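Local coordinates for lysosome-associated membrane glycoprotein 1 (Mus musculus, PDB 5GV0) that is a heavily glycosylated protein of the lysosomal membrane whose membrane-proximal luminal domain probably takes part in its assembly, at residues F41-S49 / K61-L69; L25-D33 / L93-I103. All coordinates share one frame; numbering follows the deposited sequence.

How the contacts relate
Both contacts join the same two beta sheets, one holding strands 14-30 and 36-42, the other strands 57-64, 67-76 and 100-105. Both are partly buried, and their centres lie about 17 Å apart. Contact 1 is nearer the chain centre and rests on a salt bridge whose guanidinium is covered on one face by an isoleucine, beside a strand pair. Contact 2 lies further out. Apolar side chains meet at its inner end; a tyrosine-aspartate bond, backbone bonds and a lysine tie the end of strand 14-30 and the residues after it to the loop before strand 100-105. The two meet directly: Phe41 packs on Ile27 and Leu93, and Arg67 on Leu25.

Contact 1 (F41-S49 / K61-L69); sequences FNISPNDTS and KVENKNRAL. With NAG (2-acetamido-2-deoxy-beta-D-glucopyranose), chain E.
Thr48 and Glu63 form an antiparallel hydrogen-bonded pair, with Thr48 N to Glu63 O and Glu63 N to Thr48 O both 2.8 Å, and Ser49 and Val62 follow as a non-hydrogen-bonded pair. Just before this pairing, the side chain of Asp47 sets out toward segment 61-69 and meets Arg67. Asp47 OD2 lies 2.6 Å from Arg67 NH2 in a salt bridge. The oxygen is in the guanidinium plane, but the nitrogen comes from above the carboxylate plane, and the two planes are 67° apart. A weak second bond runs from Arg67 NH1 to the same oxygen. Ser44 N reaches Asp47 OD2 from the opposite face of the carboxylate, at 3.0 Å. Ser44 to Asp47 is a type I turn, so the turn and the arginine share one acceptor. Asp47 OD1 takes a longer bond from Asn64 ND2.

The loop 43-47 passes from strand 36-42 of one sheet to strand 48-52 of the other, where it meets strands 57-64 and 67-76. The Arg67 side chain lies between the sheets, with Leu25 of one and Leu89 of the other against it. Bends at chi2 (-142°) and chi3 (79°) carry the guanidinium across to strand 57-64, where Arg67 NH2 also donates to Val62 O at 3.0 Å, from above the carbonyl plane. Ile43 CD1 sits over the centre of one guanidinium face, 3.4 Å from Arg67 CZ. Ile43 CG2, anti to the backbone N, touches Val62 CG2 at 3.9 Å, and CD1 also meets Leu69 CD2. Lys61 NZ makes a weak bond of 3.2 Å to O7 of an attached N-acetylglucosamine.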
loop_
_atom_site.group_PDB
_atom_site.type_symbol
_atom_site.label_atom_id
_atom_site.label_comp_id
_atom_site.label_asym_id
_atom_site.label_seq_id
_atom_site.Cartn_x
_atom_site.Cartn_y
_atom_site.Cartn_z
ATOM N N PHE A 41 -4.968 12.580 0.654
ATOM C CA PHE A 41 -4.534 12.352 2.022
ATOM C C PHE A 41 -3.229 11.582 1.988
ATOM O O PHE A 41 -3.206 10.402 1.624
ATOM C CB PHE A 41 -5.595 11.588 2.808
ATOM C CG PHE A 41 -6.876 12.342 2.975
ATOM C CD1 PHE A 41 -7.031 13.239 4.019
ATOM C CD2 PHE A 41 -7.921 12.168 2.087
ATOM C CE1 PHE A 41 -8.208 13.943 4.172
ATOM C CE2 PHE A 41 -9.099 12.874 2.240
ATOM C CZ PHE A 41 -9.236 13.762 3.284
ATOM N N ASN A 42 -2.139 12.250 2.341
ATOM C CA ASN A 42 -0.847 11.588 2.362
ATOM C C ASN A 42 -0.743 10.635 3.539
ATOM O O ASN A 42 -1.177 10.948 4.646
ATOM C CB ASN A 42 0.289 12.609 2.424
ATOM C CG ASN A 42 0.450 13.382 1.133
ATOM O OD1 ASN A 42 -0.097 13.004 0.101
ATOM N ND2 ASN A 42 1.219 14.461 1.181
ATOM N N ILE A 43 -0.172 9.468 3.294
ATOM C CA ILE A 43 0.208 8.598 4.388
ATOM C C ILE A 43 1.369 9.279 5.086
ATOM O O ILE A 43 2.373 9.627 4.464
ATOM C CB ILE A 43 0.595 7.210 3.903
ATOM C CG1 ILE A 43 -0.592 6.542 3.207
ATOM C CG2 ILE A 43 1.087 6.371 5.076
ATOM C CD1 ILE A 43 -1.889 6.620 3.978
ATOM N N SER A 44 1.202 9.506 6.379
ATOM C CA SER A 44 2.140 10.301 7.147
ATOM C C SER A 44 3.181 9.429 7.824
ATOM O O SER A 44 2.888 8.309 8.228
ATOM C CB SER A 44 1.388 11.123 8.189
ATOM O OG SER A 44 2.288 11.776 9.061
ATOM N N PRO A 45 4.405 9.950 7.962
ATOM C CA PRO A 45 5.430 9.280 8.765
ATOM C C PRO A 45 4.948 9.087 10.207
ATOM O O PRO A 45 5.383 8.165 10.899
ATOM C CB PRO A 45 6.620 10.249 8.691
ATOM C CG PRO A 45 6.019 11.567 8.320
ATOM C CD PRO A 45 4.882 11.233 7.415
ATOM N N ASN A 46 4.024 9.948 10.622
ATOM C CA ASN A 46 3.458 9.937 11.967
ATOM C C ASN A 46 2.478 8.808 12.224
ATOM O O ASN A 46 2.149 8.517 13.370
ATOM C CB ASN A 46 2.750 11.260 12.241
ATOM C CG ASN A 46 3.681 12.444 12.138
ATOM O OD1 ASN A 46 4.878 12.324 12.396
ATOM N ND2 ASN A 46 3.141 13.594 11.756
ATOM N N ASP A 47 1.992 8.188 11.154
ATOM C CA ASP A 47 0.983 7.149 11.293
ATOM C C ASP A 47 1.511 5.948 12.065
ATOM O O ASP A 47 2.700 5.639 12.028
ATOM C CB ASP A 47 0.483 6.681 9.927
ATOM C CG ASP A 47 -0.308 7.745 9.192
ATOM O OD1 ASP A 47 -0.748 8.724 9.834
ATOM O OD2 ASP A 47 -0.498 7.587 7.967
ATOM N N THR A 48 0.599 5.277 12.757
ATOM C CA THR A 48 0.896 4.037 13.445
ATOM C C THR A 48 0.950 2.915 12.425
ATOM O O THR A 48 0.027 2.770 11.623
ATOM C CB THR A 48 -0.171 3.730 14.495
ATOM O OG1 THR A 48 -0.144 4.743 15.511
ATOM C CG2 THR A 48 0.070 2.372 15.122
ATOM N N SER A 49 2.022 2.136 12.423
ATOM C CA SER A 49 2.105 1.015 11.492
ATOM C C SER A 49 2.295 -0.331 12.187
ATOM O O SER A 49 2.891 -0.436 13.262
ATOM C CB SER A 49 3.228 1.229 10.477
ATOM O OG SER A 49 4.494 1.257 11.104
ATOM N N LYS A 61 -0.527 -2.386 7.844
ATOM C CA LYS A 61 -1.581 -1.441 8.185
ATOM C C LYS A 61 -0.988 -0.139 8.701
ATOM O O LYS A 61 -0.162 -0.138 9.609
ATOM C CB LYS A 61 -2.536 -2.029 9.220
ATOM C CG LYS A 61 -3.733 -1.141 9.517
ATOM C CD LYS A 61 -4.619 -1.726 10.598
ATOM C CE LYS A 61 -5.312 -2.999 10.151
ATOM N NZ LYS A 61 -6.333 -3.416 11.156
ATOM N N VAL A 62 -1.408 0.966 8.096
ATOM C CA VAL A 62 -0.955 2.286 8.495
ATOM C C VAL A 62 -2.174 3.109 8.893
ATOM O O VAL A 62 -3.127 3.251 8.122
ATOM C CB VAL A 62 -0.138 2.979 7.372
ATOM C CG1 VAL A 62 1.095 2.146 7.046
ATOM C CG2 VAL A 62 -0.965 3.167 6.112
ATOM N N GLU A 63 -2.166 3.638 10.108
ATOM C CA GLU A 63 -3.384 4.243 10.615
ATOM C C GLU A 63 -3.161 5.443 11.519
ATOM O O GLU A 63 -2.075 5.655 12.067
ATOM C CB GLU A 63 -4.212 3.194 11.358
ATOM C CG GLU A 63 -3.509 2.547 12.540
ATOM C CD GLU A 63 -4.272 1.348 13.076
ATOM O OE1 GLU A 63 -5.518 1.419 13.176
ATOM O OE2 GLU A 63 -3.631 0.326 13.388
ATOM N N ASN A 64 -4.221 6.229 11.647
ATOM C CA ASN A 64 -4.306 7.283 12.638
ATOM C C ASN A 64 -5.740 7.336 13.156
ATOM O O ASN A 64 -6.511 6.401 12.940
ATOM C CB ASN A 64 -3.860 8.625 12.054
ATOM C CG ASN A 64 -4.632 9.014 10.812
ATOM O OD1 ASN A 64 -5.855 8.905 10.760
ATOM N ND2 ASN A 64 -3.912 9.480 9.798
ATOM N N LYS A 65 -6.097 8.426 13.827
ATOM C CA LYS A 65 -7.401 8.529 14.476
ATOM C C LYS A 65 -8.576 8.461 13.496
ATOM O O LYS A 65 -9.639 7.940 13.831
ATOM C CB LYS A 65 -7.473 9.828 15.285
ATOM C CG LYS A 65 -8.692 9.937 16.187
ATOM C CD LYS A 65 -8.643 11.202 17.031
ATOM C CE LYS A 65 -8.755 12.451 16.170
ATOM N NZ LYS A 65 -10.073 12.534 15.479
ATOM N N ASN A 66 -8.380 8.973 12.286
ATOM C CA ASN A 66 -9.478 9.102 11.332
ATOM C C ASN A 66 -9.410 8.161 10.138
ATOM O O ASN A 66 -10.276 8.201 9.265
ATOM C CB ASN A 66 -9.551 10.540 10.816
ATOM C CG ASN A 66 -10.136 11.498 11.834
ATOM O OD1 ASN A 66 -9.463 12.419 12.295
ATOM N ND2 ASN A 66 -11.400 11.288 12.185
ATOM N N ARG A 67 -8.397 7.302 10.098
ATOM C CA ARG A 67 -8.133 6.544 8.884
ATOM C C ARG A 67 -7.284 5.315 9.149
ATOM O O ARG A 67 -6.322 5.372 9.910
ATOM C CB ARG A 67 -7.432 7.443 7.867
ATOM C CG ARG A 67 -7.182 6.821 6.507
ATOM C CD ARG A 67 -5.828 7.259 5.977
ATOM N NE ARG A 67 -4.754 6.490 6.590
ATOM C CZ ARG A 67 -3.577 6.987 6.958
ATOM N NH1 ARG A 67 -3.298 8.275 6.786
ATOM N NH2 ARG A 67 -2.678 6.185 7.505
ATOM N N ALA A 68 -7.642 4.203 8.516
ATOM C CA ALA A 68 -6.804 3.017 8.540
ATOM C C ALA A 68 -6.681 2.458 7.137
ATOM O O ALA A 68 -7.687 2.186 6.478
ATOM C CB ALA A 68 -7.371 1.967 9.492
ATOM N N LEU A 69 -5.443 2.311 6.682
ATOM C CA LEU A 69 -5.150 1.750 5.369
ATOM C C LEU A 69 -4.414 0.439 5.520
ATOM O O LEU A 69 -3.366 0.403 6.163
ATOM C CB LEU A 69 -4.298 2.716 4.549
ATOM C CG LEU A 69 -3.748 2.146 3.232
ATOM C CD1 LEU A 69 -4.864 1.959 2.213
ATOM C CD2 LEU A 69 -2.648 3.048 2.667
HETATM C C1 NAG E . -12.218 -1.484 9.345
HETATM C C2 NAG E . -10.990 -2.357 9.600
HETATM C C3 NAG E . -11.410 -3.806 9.841
HETATM C C4 NAG E . -12.469 -3.881 10.933
HETATM C C5 NAG E . -13.626 -2.946 10.600
HETATM C C6 NAG E . -14.671 -2.889 11.690
HETATM C C7 NAG E . -8.820 -1.791 8.591
HETATM C C8 NAG E . -8.015 -1.762 7.328
HETATM N N2 NAG E . -10.063 -2.272 8.483
HETATM O O3 NAG E . -10.269 -4.558 10.233
HETATM O O4 NAG E . -12.961 -5.211 11.043
HETATM O O5 NAG E . -13.128 -1.612 10.430
HETATM O O6 NAG E . -14.181 -2.215 12.842
HETATM O O7 NAG E . -8.364 -1.402 9.662
#

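Contact 2 (L25-D33 / L93-I103); sequences LNITYLKKD and LPDALVPTFSI
Tyr29 and Leu93 approach from opposite directions, and Leu93 CD1 stands over the middle of the Tyr29 ring. In this CH-pi contact CD1 of Leu93 is 3.4 Å from the centroid of the Tyr29 ring. The Tyr29 ring is put there by chi1 of 68°, which holds CG between the backbone N and the carbonyl carbon. The same pose carries the hydroxyl to Asp95. Tyr29 OH donates to Asp95 OD1 at 2.7 Å, and OD1 accepts with its syn lone pair, lying at the ring edge. The carboxylate is turned 63° from the ring. Arg39, on the neighbouring strand 36-42, bonds both Tyr29 OH and Asp95 OD2, and so probably helps set the carboxylate. Ala96 CB touches Tyr29 CD2 obliquely at 3.6 Å.

The two segments belong to different sheets. Strand 14-30 lies in the sheet with 36-42, strand 100-105 in that with 81-92. Ahead of strand 100-105, Leu93 to Ala96 form a type I turn, and a single backbone bridge joins Lys31 to Ala96. Leu97 N gives a nearly straight bond to Leu30 O at 2.9 Å, and Lys32 N bonds Asp95 O. A water joins Leu30 O to Val98 N. The Lys32 chain is extended until it bends at chi4, which brings NZ to Ala96 O at 2.7 Å. Further inward, Ile27 and Phe101 come from opposite directions. Ile27 CG1 is anti to the backbone N (chi1 -176°), and Ile27 CD1 meets the ring obliquely, 3.5 Å from Phe101 CZ and 4.0 Å from Ile103 CD1.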
loop_
_atom_site.group_PDB
_atom_site.type_symbol
_atom_site.label_atom_id
_atom_site.label_comp_id
_atom_site.label_asym_id
_atom_site.label_seq_id
_atom_site.Cartn_x
_atom_site.Cartn_y
_atom_site.Cartn_z
ATOM N N LEU A 25 -3.524 8.768 -0.643
ATOM C CA LEU A 25 -4.879 8.377 -1.018
ATOM C C LEU A 25 -5.539 9.514 -1.778
ATOM O O LEU A 25 -5.541 10.648 -1.321
ATOM C CB LEU A 25 -5.703 8.015 0.213
ATOM C CG LEU A 25 -5.129 6.898 1.082
ATOM C CD1 LEU A 25 -5.792 6.927 2.441
ATOM C CD2 LEU A 25 -5.344 5.556 0.408
ATOM N N ASN A 26 -6.093 9.209 -2.942
ATOM C CA ASN A 26 -6.841 10.186 -3.716
ATOM C C ASN A 26 -8.303 9.765 -3.684
ATOM O O ASN A 26 -8.671 8.737 -4.262
ATOM C CB ASN A 26 -6.298 10.266 -5.150
ATOM C CG ASN A 26 -7.003 11.311 -6.006
ATOM O OD1 ASN A 26 -8.221 11.462 -5.956
ATOM N ND2 ASN A 26 -6.228 12.023 -6.816
ATOM N N ILE A 27 -9.129 10.532 -2.982
ATOM C CA ILE A 27 -10.514 10.129 -2.774
ATOM C C ILE A 27 -11.504 11.185 -3.258
ATOM O O ILE A 27 -11.386 12.379 -2.953
ATOM C CB ILE A 27 -10.784 9.790 -1.285
ATOM C CG1 ILE A 27 -12.218 9.288 -1.117
ATOM C CG2 ILE A 27 -10.484 10.976 -0.368
ATOM C CD1 ILE A 27 -12.417 8.438 0.106
ATOM N N THR A 28 -12.466 10.726 -4.051
ATOM C CA THR A 28 -13.555 11.564 -4.519
ATOM C C THR A 28 -14.808 11.183 -3.745
ATOM O O THR A 28 -15.147 10.006 -3.667
ATOM C CB THR A 28 -13.775 11.391 -6.024
ATOM O OG1 THR A 28 -12.579 11.761 -6.722
ATOM C CG2 THR A 28 -14.925 12.255 -6.506
ATOM N N TYR A 29 -15.486 12.164 -3.156
ATOM C CA TYR A 29 -16.663 11.861 -2.354
ATOM C C TYR A 29 -17.680 12.996 -2.326
ATOM O O TYR A 29 -17.386 14.125 -2.707
ATOM C CB TYR A 29 -16.248 11.496 -0.925
ATOM C CG TYR A 29 -15.652 12.620 -0.103
ATOM C CD1 TYR A 29 -14.306 12.957 -0.211
ATOM C CD2 TYR A 29 -16.429 13.321 0.813
ATOM C CE1 TYR A 29 -13.758 13.967 0.558
ATOM C CE2 TYR A 29 -15.889 14.334 1.586
ATOM C CZ TYR A 29 -14.554 14.651 1.454
ATOM O OH TYR A 29 -14.003 15.652 2.217
ATOM N N LEU A 30 -18.886 12.660 -1.879
ATOM C CA LEU A 30 -19.977 13.616 -1.740
ATOM C C LEU A 30 -19.958 14.273 -0.372
ATOM O O LEU A 30 -19.987 13.587 0.648
ATOM C CB LEU A 30 -21.321 12.917 -1.954
ATOM C CG LEU A 30 -21.709 12.558 -3.386
ATOM C CD1 LEU A 30 -22.973 11.710 -3.402
ATOM C CD2 LEU A 30 -21.903 13.822 -4.200
ATOM N N LYS A 31 -19.914 15.601 -0.355
ATOM C CA LYS A 31 -19.963 16.355 0.894
ATOM C C LYS A 31 -21.401 16.473 1.395
ATOM O O LYS A 31 -22.343 16.104 0.692
ATOM C CB LYS A 31 -19.351 17.744 0.709
ATOM C CG LYS A 31 -17.909 17.726 0.228
ATOM C CD LYS A 31 -17.254 19.092 0.369
ATOM C CE LYS A 31 -17.966 20.144 -0.460
ATOM N NZ LYS A 31 -17.422 21.505 -0.187
ATOM N N LYS A 32 -21.563 16.981 2.614
ATOM C CA LYS A 32 -22.889 17.163 3.200
ATOM C C LYS A 32 -23.750 18.101 2.366
ATOM O O LYS A 32 -24.965 17.926 2.280
ATOM C CB LYS A 32 -22.786 17.707 4.624
ATOM C CG LYS A 32 -22.101 16.780 5.605
ATOM C CD LYS A 32 -22.277 17.290 7.026
ATOM C CE LYS A 32 -21.396 16.529 7.993
ATOM N NZ LYS A 32 -21.358 15.074 7.677
ATOM N N ASP A 33 -23.115 19.095 1.750
ATOM C CA ASP A 33 -23.836 20.081 0.946
ATOM C C ASP A 33 -24.144 19.543 -0.446
ATOM O O ASP A 33 -24.437 20.312 -1.363
ATOM C CB ASP A 33 -23.041 21.389 0.845
ATOM C CG ASP A 33 -21.666 21.203 0.222
ATOM O OD1 ASP A 33 -21.374 20.108 -0.302
ATOM O OD2 ASP A 33 -20.874 22.169 0.252
ATOM N N LEU A 93 -14.622 11.018 7.315
ATOM C CA LEU A 93 -14.527 12.350 6.732
ATOM C C LEU A 93 -15.653 13.211 7.289
ATOM O O LEU A 93 -16.805 13.053 6.884
ATOM C CB LEU A 93 -14.613 12.295 5.207
ATOM C CG LEU A 93 -13.494 11.594 4.430
ATOM C CD1 LEU A 93 -13.910 11.393 2.982
ATOM C CD2 LEU A 93 -12.214 12.396 4.504
ATOM N N PRO A 94 -15.322 14.120 8.218
ATOM C CA PRO A 94 -16.324 14.920 8.928
ATOM C C PRO A 94 -17.276 15.691 8.009
ATOM O O PRO A 94 -18.442 15.834 8.370
ATOM C CB PRO A 94 -15.470 15.884 9.756
ATOM C CG PRO A 94 -14.193 15.161 9.965
ATOM C CD PRO A 94 -13.957 14.421 8.679
ATOM N N ASP A 95 -16.813 16.146 6.848
ATOM C CA ASP A 95 -17.657 16.958 5.973
ATOM C C ASP A 95 -18.360 16.140 4.890
ATOM O O ASP A 95 -18.983 16.704 3.991
ATOM C CB ASP A 95 -16.837 18.085 5.329
ATOM C CG ASP A 95 -15.848 17.587 4.286
ATOM O OD1 ASP A 95 -15.495 16.385 4.298
ATOM O OD2 ASP A 95 -15.408 18.417 3.458
ATOM N N ALA A 96 -18.265 14.816 4.974
ATOM C CA ALA A 96 -18.906 13.954 3.984
ATOM C C ALA A 96 -20.368 13.674 4.318
ATOM O O ALA A 96 -20.763 13.684 5.483
ATOM C CB ALA A 96 -18.146 12.638 3.855
ATOM N N LEU A 97 -21.162 13.417 3.282
ATOM C CA LEU A 97 -22.547 12.988 3.457
ATOM C C LEU A 97 -22.602 11.701 4.272
ATOM O O LEU A 97 -23.420 11.559 5.181
ATOM C CB LEU A 97 -23.223 12.780 2.103
ATOM C CG LEU A 97 -24.731 12.537 2.154
ATOM C CD1 LEU A 97 -25.445 13.775 2.678
ATOM C CD2 LEU A 97 -25.262 12.139 0.788
ATOM N N VAL A 98 -21.729 10.762 3.927
ATOM C CA VAL A 98 -21.541 9.555 4.713
ATOM C C VAL A 98 -20.158 9.626 5.350
ATOM O O VAL A 98 -19.164 9.258 4.726
ATOM C CB VAL A 98 -21.671 8.278 3.862
ATOM C CG1 VAL A 98 -21.550 7.041 4.737
ATOM C CG2 VAL A 98 -22.995 8.277 3.107
ATOM N N PRO A 99 -20.094 10.123 6.594
ATOM C CA PRO A 99 -18.829 10.425 7.274
ATOM C C PRO A 99 -17.901 9.221 7.416
ATOM O O PRO A 99 -16.708 9.327 7.121
ATOM C CB PRO A 99 -19.280 10.914 8.654
ATOM C CG PRO A 99 -20.688 11.365 8.459
ATOM C CD PRO A 99 -21.262 10.450 7.431
ATOM N N THR A 100 -18.448 8.101 7.872
ATOM C CA THR A 100 -17.650 6.917 8.159
ATOM C C THR A 100 -17.968 5.816 7.157
ATOM O O THR A 100 -19.124 5.413 6.996
ATOM C CB THR A 100 -17.888 6.424 9.593
ATOM O OG1 THR A 100 -17.398 7.421 10.509
ATOM C CG2 THR A 100 -17.157 5.121 9.840
ATOM N N PHE A 101 -16.932 5.344 6.472
ATOM C CA PHE A 101 -17.110 4.399 5.380
ATOM C C PHE A 101 -15.886 3.513 5.205
ATOM O O PHE A 101 -14.838 3.749 5.811
ATOM C CB PHE A 101 -17.386 5.147 4.075
ATOM C CG PHE A 101 -16.282 6.075 3.685
ATOM C CD1 PHE A 101 -16.277 7.381 4.135
ATOM C CD2 PHE A 101 -15.229 5.635 2.898
ATOM C CE1 PHE A 101 -15.258 8.241 3.796
ATOM C CE2 PHE A 101 -14.207 6.492 2.554
ATOM C CZ PHE A 101 -14.220 7.797 3.006
ATOM N N SER A 102 -16.033 2.496 4.362
ATOM C CA SER A 102 -14.923 1.635 3.970
ATOM C C SER A 102 -14.914 1.473 2.460
ATOM O O SER A 102 -15.964 1.480 1.829
ATOM C CB SER A 102 -15.016 0.264 4.644
ATOM O OG SER A 102 -14.787 0.359 6.037
ATOM N N ILE A 103 -13.718 1.347 1.893
ATOM C CA ILE A 103 -13.540 1.020 0.480
ATOM C C ILE A 103 -12.493 -0.074 0.401
ATOM O O ILE A 103 -11.466 0.004 1.071
ATOM C CB ILE A 103 -13.079 2.230 -0.355
ATOM C CG1 ILE A 103 -14.101 3.368 -0.269
ATOM C CG2 ILE A 103 -12.861 1.800 -1.814
ATOM C CD1 ILE A 103 -13.569 4.706 -0.781
HETATM O O HOH W 1 -20.310 10.916 1.376
#